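Local coordinates for mandelate racemase/muconate lactonizing protein (Alicyclobacillus acidocaldarius LAA1, PDB 3QLD) that belongs to the mandelate racemase/muconate lactonizing group of the enolase superfamily, pairing an N-terminal capping domain with a TIM-barrel-like domain, at residues H70-R75 with E96-V101; D228-A233 with A259-A264. All blocks are in the same frame, centred on the assembly; numbering follows the deposited sequence.

How the interactions relate
Interaction 1 comes first along the chain, in the N-terminal domain, where helix 61-80 meets the loop leading into helix 105-123. Interaction 2 follows in the barrel-like domain and joins the start of helix 229-238 to the end of helix 252-261, successive helices on the outside of the barrel sheet with strand 243-245 between them in sequence. The contact centres are about 32 Å apart and the nearest atoms about 18 Å, and the two share no helix or sheet. Both reach the second subunit, 70-75 with 96-101 with a salt bridge and hydrogen bonds among its contacts, 228-233 with 259-264 with packing and a cation-pi contact. Each domain thus contributes to the subunit interface.

Interaction 1: H70-R75 with E96-V101; sequences HHLVPR and EALRDV. With SO4 (sulfate ion), chain E.
A side-on salt bridge carries the polar half of this contact between a helix and a loop of the N-terminal domain. Arg75, extended from CG to NE, meets Asp100 tip to tip: Arg75 NE donates to the syn lone pair of Asp100 OD1 at 3.1 Å, and Arg75 NH2 reaches Asp100 OD2 at 3.2 Å from above the carboxylate plane. The guanidinium and carboxylate planes are 36° apart, so the fork is twisted. Arginine suits the place because a third nitrogen remains: Arg75 NH1 bonds to His71 O at 3.0 Å, one turn back in the helix, which helps to fix the guanidinium's rotation. Arg75 NH2 also forms a salt bridge with Glu53 of the second subunit.

Apolar groups pack alongside. Val101 CG2 lies over one guanidinium face, toward its rim, and touches Leu72 CD2 at 3.7 Å. Leu98 CD2 packs against Arg75 CB at 3.7 Å, its side chain crossing Leu72 at about a right angle. A type I turn, closed by Val101 N to Leu98 O, brings Leu98, Asp100 and Val101 together.

Farther off, His70 NE2 donates to sulfate O3 at 3.0 Å. Leu72 and Leu98 both continue onto Val108 of helix 105-123, and Val73 of helix 61-80 packs on strand 369-376.

Interaction 2: D228-A233 with A259-A264; sequences DWFDLA and ARLGAA
Leu261 sets its CG anti to its own carbonyl carbon (chi1 -77°) and, with chi2 at 172°, spreads its two methyls between the aromatic side chains of Trp229 and Phe230. Leu261 CD1 comes against Trp229 CB at 3.6 Å and also meets the indole at CE3. Leu261 CD2 sits over the face of the Phe230 ring, 4.0 Å from the centroid and 29° off the normal, a CH-pi contact that is closest at CZ. Although the CB of Phe230 points away from the partner segment, the ring tip swings back to the methyl. A forked leucine suits this place, since each branch serves one aromatic.

Beside it, small residues let the backbones close up. Ala233 CA and Ala263 CA are only 4.0 Å apart, and Ala233 CB rests on Leu261 O at 3.5 Å. Leu232, with CG anti to its backbone N, lays CD2 against Ala263 CB at 3.8 Å.

The contact joins consecutive outer helices of the barrel-like domain, with strand 243-245 between them in sequence, and both helix ends are capped. Asp228, the N-cap, accepts from Asp231 N through OD2 at 2.7 Å and more weakly from Phe230 N. Gly262, at positive phi, is the C-prime residue of a Schellman motif and turns the chain so that Ala263 lies against helix 229-238. Across the dimer, Trp229 makes a cation-pi contact with Arg253 of the second subunit.

No hydrogen bond crosses between 228-233 and 259-264, and Ala263 O is buried here without a partner. Cohesion therefore rests on shape and dispersion, while the polar bonds serve to start one helix and close the other.

Interaction 1: H70-R75 with E96-V101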
ATOM      1  N   HIS A  70       0.250  -4.942  17.043  1.00 22.11           N
ATOM      2  CA  HIS A  70      -1.118  -5.401  17.165  1.00 23.89           C
ATOM      3  C   HIS A  70      -1.510  -6.432  16.109  1.00 24.87           C
ATOM      4  O   HIS A  70      -2.585  -7.026  16.235  1.00 25.08           O
ATOM      5  CB  HIS A  70      -2.090  -4.190  17.229  1.00 24.15           C
ATOM      6  CG  HIS A  70      -1.883  -3.326  18.438  1.00 26.39           C
ATOM      7  ND1 HIS A  70      -2.250  -3.738  19.710  1.00 29.32           N
ATOM      8  CD2 HIS A  70      -1.325  -2.098  18.591  1.00 32.64           C
ATOM      9  CE1 HIS A  70      -1.955  -2.794  20.580  1.00 28.46           C
ATOM     10  NE2 HIS A  70      -1.361  -1.800  19.939  1.00 30.00           N
ATOM     11  N   HIS A  71      -0.664  -6.670  15.093  1.00 23.20           N
ATOM     12  CA  HIS A  71      -1.022  -7.563  14.018  1.00 24.90           C
ATOM     13  C   HIS A  71      -0.021  -8.634  13.614  1.00 25.48           C
ATOM     14  O   HIS A  71      -0.365  -9.850  13.575  1.00 25.51           O
ATOM     15  CB  HIS A  71      -1.405  -6.754  12.765  1.00 26.49           C
ATOM     16  CG  HIS A  71      -2.506  -5.796  13.033  1.00 25.35           C
ATOM     17  ND1 HIS A  71      -3.835  -6.162  12.922  1.00 27.28           N
ATOM     18  CD2 HIS A  71      -2.495  -4.559  13.608  1.00 26.26           C
ATOM     19  CE1 HIS A  71      -4.601  -5.143  13.311  1.00 27.72           C
ATOM     20  NE2 HIS A  71      -3.816  -4.171  13.758  1.00 28.47           N
ATOM     21  N   LEU A  72       1.201  -8.195  13.316  1.00 23.91           N
ATOM     22  CA  LEU A  72       2.217  -9.113  12.818  1.00 24.92           C
ATOM     23  C   LEU A  72       2.844  -9.963  13.932  1.00 24.72           C
ATOM     24  O   LEU A  72       2.887 -11.172  13.786  1.00 26.16           O
ATOM     25  CB  LEU A  72       3.303  -8.369  12.007  1.00 25.04           C
ATOM     26  CG  LEU A  72       2.806  -7.516  10.854  1.00 27.04           C
ATOM     27  CD1 LEU A  72       4.056  -7.155  10.000  1.00 26.62           C
ATOM     28  CD2 LEU A  72       1.813  -8.303  10.031  1.00 26.15           C
ATOM     29  N   VAL A  73       3.239  -9.345  15.049  1.00 25.09           N
ATOM     30  CA  VAL A  73       3.840 -10.146  16.156  1.00 26.76           C
ATOM     31  C   VAL A  73       2.865 -11.184  16.692  1.00 26.24           C
ATOM     32  O   VAL A  73       3.265 -12.374  16.868  1.00 26.99           O
ATOM     33  CB  VAL A  73       4.561  -9.254  17.209  1.00 25.60           C
ATOM     34  CG1 VAL A  73       5.087 -10.102  18.416  1.00 29.53           C
ATOM     35  CG2 VAL A  73       5.697  -8.566  16.520  1.00 28.16           C
ATOM     36  N   PRO A  74       1.568 -10.832  16.865  1.00 26.51           N
ATOM     37  CA  PRO A  74       0.629 -11.884  17.279  1.00 27.23           C
ATOM     38  C   PRO A  74       0.522 -13.019  16.288  1.00 27.08           C
ATOM     39  O   PRO A  74       0.451 -14.204  16.678  1.00 28.63           O
ATOM     40  CB  PRO A  74      -0.691 -11.130  17.413  1.00 27.07           C
ATOM     41  CG  PRO A  74      -0.220  -9.789  17.922  1.00 27.81           C
ATOM     42  CD  PRO A  74       0.916  -9.505  16.937  1.00 25.88           C
ATOM     43  N   ARG A  75       0.573 -12.698  15.012  1.00 27.51           N
ATOM     44  CA  ARG A  75       0.459 -13.715  13.977  1.00 27.51           C
ATOM     45  C   ARG A  75       1.664 -14.606  13.989  1.00 28.54           C
ATOM     46  O   ARG A  75       1.533 -15.822  13.696  1.00 29.33           O
ATOM     47  CB  ARG A  75       0.295 -13.104  12.587  1.00 26.94           C
ATOM     48  CG  ARG A  75      -1.183 -12.730  12.256  1.00 28.40           C
ATOM     49  CD  ARG A  75      -1.108 -11.996  10.915  1.00 35.23           C
ATOM     50  NE  ARG A  75      -2.434 -11.711  10.416  1.00 33.32           N
ATOM     51  CZ  ARG A  75      -3.227 -10.730  10.847  1.00 35.79           C
ATOM     52  NH1 ARG A  75      -2.835  -9.933  11.842  1.00 30.30           N
ATOM     53  NH2 ARG A  75      -4.449 -10.583  10.283  1.00 35.29           N
ATOM     54  N   GLU A  96       4.817 -17.400   5.645  1.00 39.02           N
ATOM     55  CA  GLU A  96       3.550 -18.067   5.665  1.00 39.03           C
ATOM     56  C   GLU A  96       2.754 -17.718   6.935  1.00 38.59           C
ATOM     57  O   GLU A  96       1.503 -17.735   6.911  1.00 39.49           O
ATOM     58  CB  GLU A  96       3.715 -19.581   5.409  1.00 41.77           C
ATOM     59  CG  GLU A  96       3.320 -20.535   6.547  1.00 46.11           C
ATOM     60  CD  GLU A  96       4.095 -21.875   6.467  1.00 51.68           C
ATOM     61  OE1 GLU A  96       3.997 -22.689   7.428  1.00 53.38           O
ATOM     62  OE2 GLU A  96       4.799 -22.100   5.436  1.00 52.94           O
ATOM     63  N   ALA A  97       3.424 -17.325   8.015  1.00 35.71           N
ATOM     64  CA  ALA A  97       2.672 -16.854   9.208  1.00 35.36           C
ATOM     65  C   ALA A  97       1.863 -15.599   8.861  1.00 33.78           C
ATOM     66  O   ALA A  97       0.880 -15.272   9.539  1.00 31.58           O
ATOM     67  CB  ALA A  97       3.600 -16.505  10.319  1.00 35.91           C
ATOM     68  N   LEU A  98       2.338 -14.885   7.846  1.00 34.11           N
ATOM     69  CA  LEU A  98       1.806 -13.544   7.522  1.00 34.78           C
ATOM     70  C   LEU A  98       1.128 -13.535   6.157  1.00 35.88           C
ATOM     71  O   LEU A  98       0.855 -12.446   5.602  1.00 35.59           O
ATOM     72  CB  LEU A  98       2.926 -12.515   7.555  1.00 34.04           C
ATOM     73  CG  LEU A  98       3.754 -12.482   8.853  1.00 32.92           C
ATOM     74  CD1 LEU A  98       4.932 -11.449   8.731  1.00 30.75           C
ATOM     75  CD2 LEU A  98       2.891 -12.185  10.066  1.00 31.82           C
ATOM     76  N   ARG A  99       0.838 -14.727   5.617  1.00 36.37           N
ATOM     77  CA  ARG A  99       0.387 -14.795   4.218  1.00 38.72           C
ATOM     78  C   ARG A  99      -0.950 -14.055   3.997  1.00 37.16           C
ATOM     79  O   ARG A  99      -1.199 -13.640   2.882  1.00 38.59           O
ATOM     80  CB  ARG A  99       0.282 -16.247   3.723  1.00 39.61           C
ATOM     81  CG  ARG A  99      -0.833 -17.032   4.472  1.00 45.90           C
ATOM     82  CD  ARG A  99      -0.568 -18.526   4.472  1.00 54.23           C
ATOM     83  NE  ARG A  99      -1.736 -19.303   4.892  1.00 60.39           N
ATOM     84  CZ  ARG A  99      -1.686 -20.578   5.289  1.00 63.67           C
ATOM     85  NH1 ARG A  99      -0.519 -21.225   5.350  1.00 64.73           N
ATOM     86  NH2 ARG A  99      -2.801 -21.210   5.643  1.00 62.06           N
ATOM     87  N   ASP A 100      -1.784 -13.885   5.030  1.00 36.14           N
ATOM     88  CA  ASP A 100      -3.072 -13.186   4.886  1.00 33.87           C
ATOM     89  C   ASP A 100      -2.998 -11.680   5.001  1.00 32.80           C
ATOM     90  O   ASP A 100      -4.017 -11.042   4.880  1.00 33.19           O
ATOM     91  CB  ASP A 100      -4.094 -13.627   5.921  1.00 35.06           C
ATOM     92  CG  ASP A 100      -3.728 -13.235   7.375  1.00 37.85           C
ATOM     93  OD1 ASP A 100      -2.523 -13.258   7.750  1.00 43.99           O
ATOM     94  OD2 ASP A 100      -4.646 -12.958   8.190  1.00 42.31           O
ATOM     95  N   VAL A 101      -1.843 -11.133   5.339  1.00 30.01           N
ATOM     96  CA  VAL A 101      -1.647  -9.656   5.372  1.00 28.03           C
ATOM     97  C   VAL A 101      -1.410  -9.114   3.940  1.00 27.00           C
ATOM     98  O   VAL A 101      -0.501  -9.588   3.198  1.00 28.54           O
ATOM     99  CB  VAL A 101      -0.453  -9.281   6.252  1.00 28.58           C
ATOM    100  CG1 VAL A 101      -0.164  -7.793   6.153  1.00 26.74           C
ATOM    101  CG2 VAL A 101      -0.722  -9.700   7.740  1.00 29.07           C
TER
HETATM  102  S   SO4 E 403       1.141   1.073  21.427  1.00 70.50           S
HETATM  103  O1  SO4 E 403       2.519   0.619  21.690  1.00 67.47           O
HETATM  104  O2  SO4 E 403       0.906   1.372  20.012  1.00 67.52           O
HETATM  105  O3  SO4 E 403       0.194   0.015  21.826  1.00 67.89           O
HETATM  106  O4  SO4 E 403       0.935   2.300  22.216  1.00 69.46           O

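Interaction 2: D228-A233 with A259-A264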
ATOM      1  N   ASP A 228       1.407   6.122 -14.410  1.00 44.14           N
ATOM      2  CA  ASP A 228       0.965   5.301 -15.531  1.00 41.98           C
ATOM      3  C   ASP A 228       2.119   4.492 -16.172  1.00 38.10           C
ATOM      4  O   ASP A 228       3.222   4.968 -16.498  1.00 36.46           O
ATOM      5  CB  ASP A 228      -0.071   6.118 -16.393  1.00 43.19           C
ATOM      6  CG  ASP A 228      -0.083   5.829 -17.898  1.00 47.84           C
ATOM      7  OD1 ASP A 228      -0.990   6.433 -18.542  1.00 53.65           O
ATOM      8  OD2 ASP A 228       0.717   5.043 -18.449  1.00 54.31           O
ATOM      9  N   TRP A 229       1.855   3.203 -16.149  1.00 34.06           N
ATOM     10  CA  TRP A 229       2.772   2.198 -16.542  1.00 31.45           C
ATOM     11  C   TRP A 229       3.088   2.312 -18.027  1.00 29.92           C
ATOM     12  O   TRP A 229       4.221   2.054 -18.457  1.00 26.90           O
ATOM     13  CB  TRP A 229       2.143   0.848 -16.252  1.00 30.74           C
ATOM     14  CG  TRP A 229       2.256   0.396 -14.836  1.00 32.27           C
ATOM     15  CD1 TRP A 229       1.231   0.247 -13.926  1.00 34.26           C
ATOM     16  CD2 TRP A 229       3.462   0.052 -14.140  1.00 32.20           C
ATOM     17  NE1 TRP A 229       1.737  -0.199 -12.712  1.00 37.00           N
ATOM     18  CE2 TRP A 229       3.097  -0.327 -12.819  1.00 35.60           C
ATOM     19  CE3 TRP A 229       4.823   0.013 -14.514  1.00 32.66           C
ATOM     20  CZ2 TRP A 229       4.042  -0.738 -11.865  1.00 38.10           C
ATOM     21  CZ3 TRP A 229       5.766  -0.438 -13.569  1.00 35.38           C
ATOM     22  CH2 TRP A 229       5.370  -0.789 -12.261  1.00 36.53           C
ATOM     23  N   PHE A 230       2.094   2.732 -18.821  1.00 28.26           N
ATOM     24  CA  PHE A 230       2.337   2.828 -20.240  1.00 29.30           C
ATOM     25  C   PHE A 230       3.158   4.021 -20.628  1.00 28.39           C
ATOM     26  O   PHE A 230       3.923   3.911 -21.575  1.00 27.96           O
ATOM     27  CB  PHE A 230       1.052   2.696 -21.066  1.00 30.89           C
ATOM     28  CG  PHE A 230       0.817   1.281 -21.456  1.00 33.24           C
ATOM     29  CD1 PHE A 230      -0.103   0.510 -20.782  1.00 34.71           C
ATOM     30  CD2 PHE A 230       1.652   0.669 -22.406  1.00 38.84           C
ATOM     31  CE1 PHE A 230      -0.265  -0.832 -21.114  1.00 36.29           C
ATOM     32  CE2 PHE A 230       1.505  -0.651 -22.759  1.00 38.17           C
ATOM     33  CZ  PHE A 230       0.538  -1.417 -22.110  1.00 38.89           C
ATOM     34  N   ASP A 231       3.044   5.124 -19.869  1.00 26.56           N
ATOM     35  CA  ASP A 231       3.924   6.297 -20.068  1.00 25.91           C
ATOM     36  C   ASP A 231       5.356   5.876 -19.801  1.00 24.47           C
ATOM     37  O   ASP A 231       6.277   6.291 -20.512  1.00 23.75           O
ATOM     38  CB  ASP A 231       3.547   7.479 -19.107  1.00 24.00           C
ATOM     39  CG  ASP A 231       2.176   8.197 -19.539  1.00 29.89           C
ATOM     40  OD1 ASP A 231       1.666   7.927 -20.632  1.00 31.51           O
ATOM     41  OD2 ASP A 231       1.683   9.059 -18.804  1.00 31.49           O
ATOM     42  N   LEU A 232       5.551   5.093 -18.753  1.00 25.20           N
ATOM     43  CA  LEU A 232       6.885   4.598 -18.438  1.00 25.39           C
ATOM     44  C   LEU A 232       7.471   3.669 -19.556  1.00 24.92           C
ATOM     45  O   LEU A 232       8.661   3.742 -19.949  1.00 23.98           O
ATOM     46  CB  LEU A 232       6.873   3.940 -17.091  1.00 26.22           C
ATOM     47  CG  LEU A 232       8.303   3.689 -16.577  1.00 26.91           C
ATOM     48  CD1 LEU A 232       9.079   5.062 -16.394  1.00 26.43           C
ATOM     49  CD2 LEU A 232       8.196   2.969 -15.268  1.00 29.13           C
ATOM     50  N   ALA A 233       6.639   2.740 -20.011  1.00 25.87           N
ATOM     51  CA  ALA A 233       7.029   1.813 -21.060  1.00 24.56           C
ATOM     52  C   ALA A 233       7.433   2.567 -22.299  1.00 22.96           C
ATOM     53  O   ALA A 233       8.462   2.237 -22.947  1.00 23.05           O
ATOM     54  CB  ALA A 233       5.858   0.837 -21.384  1.00 25.55           C
ATOM     55  N   ALA A 259       9.057  -5.794 -16.219  1.00 27.20           N
ATOM     56  CA  ALA A 259       9.806  -6.548 -17.210  1.00 29.34           C
ATOM     57  C   ALA A 259       8.945  -6.830 -18.445  1.00 28.45           C
ATOM     58  O   ALA A 259       9.432  -6.750 -19.559  1.00 30.43           O
ATOM     59  CB  ALA A 259      10.313  -7.834 -16.586  1.00 27.96           C
ATOM     60  N   ARG A 260       7.659  -7.124 -18.246  1.00 29.05           N
ATOM     61  CA  ARG A 260       6.761  -7.442 -19.341  1.00 28.84           C
ATOM     62  C   ARG A 260       6.527  -6.204 -20.224  1.00 29.01           C
ATOM     63  O   ARG A 260       6.466  -6.309 -21.469  1.00 25.90           O
ATOM     64  CB  ARG A 260       5.441  -8.040 -18.808  1.00 31.18           C
ATOM     65  CG  ARG A 260       4.455  -8.475 -19.885  1.00 33.37           C
ATOM     66  CD  ARG A 260       4.866  -9.762 -20.586  1.00 39.61           C
ATOM     67  NE  ARG A 260       3.884 -10.103 -21.606  1.00 44.93           N
ATOM     68  CZ  ARG A 260       2.972 -11.089 -21.497  1.00 48.43           C
ATOM     69  NH1 ARG A 260       2.925 -11.860 -20.416  1.00 45.87           N
ATOM     70  NH2 ARG A 260       2.112 -11.326 -22.496  1.00 51.07           N
ATOM     71  N   LEU A 261       6.478  -5.027 -19.571  1.00 26.43           N
ATOM     72  CA  LEU A 261       6.212  -3.770 -20.243  1.00 26.96           C
ATOM     73  C   LEU A 261       7.462  -3.188 -20.885  1.00 26.83           C
ATOM     74  O   LEU A 261       7.333  -2.332 -21.736  1.00 27.20           O
ATOM     75  CB  LEU A 261       5.640  -2.745 -19.261  1.00 27.50           C
ATOM     76  CG  LEU A 261       4.175  -2.903 -18.884  1.00 26.51           C
ATOM     77  CD1 LEU A 261       3.925  -1.914 -17.769  1.00 29.29           C
ATOM     78  CD2 LEU A 261       3.188  -2.734 -20.065  1.00 30.07           C
ATOM     79  N   GLY A 262       8.646  -3.671 -20.478  1.00 26.13           N
ATOM     80  CA  GLY A 262       9.927  -3.068 -20.902  1.00 25.01           C
ATOM     81  C   GLY A 262       9.987  -1.670 -20.277  1.00 24.48           C
ATOM     82  O   GLY A 262      10.423  -0.717 -20.924  1.00 25.70           O
ATOM     83  N   ALA A 263       9.468  -1.535 -19.058  1.00 23.53           N
ATOM     84  CA  ALA A 263       9.306  -0.205 -18.475  1.00 22.26           C
ATOM     85  C   ALA A 263      10.597   0.247 -17.793  1.00 22.15           C
ATOM     86  O   ALA A 263      10.745   1.453 -17.436  1.00 21.96           O
ATOM     87  CB  ALA A 263       8.199  -0.198 -17.437  1.00 23.54           C
ATOM     88  N   ALA A 264      11.469  -0.728 -17.488  1.00 22.34           N
ATOM     89  CA  ALA A 264      12.768  -0.378 -16.879  1.00 21.08           C
ATOM     90  C   ALA A 264      13.771  -1.498 -17.080  1.00 21.69           C
ATOM     91  O   ALA A 264      13.408  -2.664 -17.340  1.00 23.34           O
ATOM     92  CB  ALA A 264      12.647  -0.042 -15.363  1.00 20.45           C
TER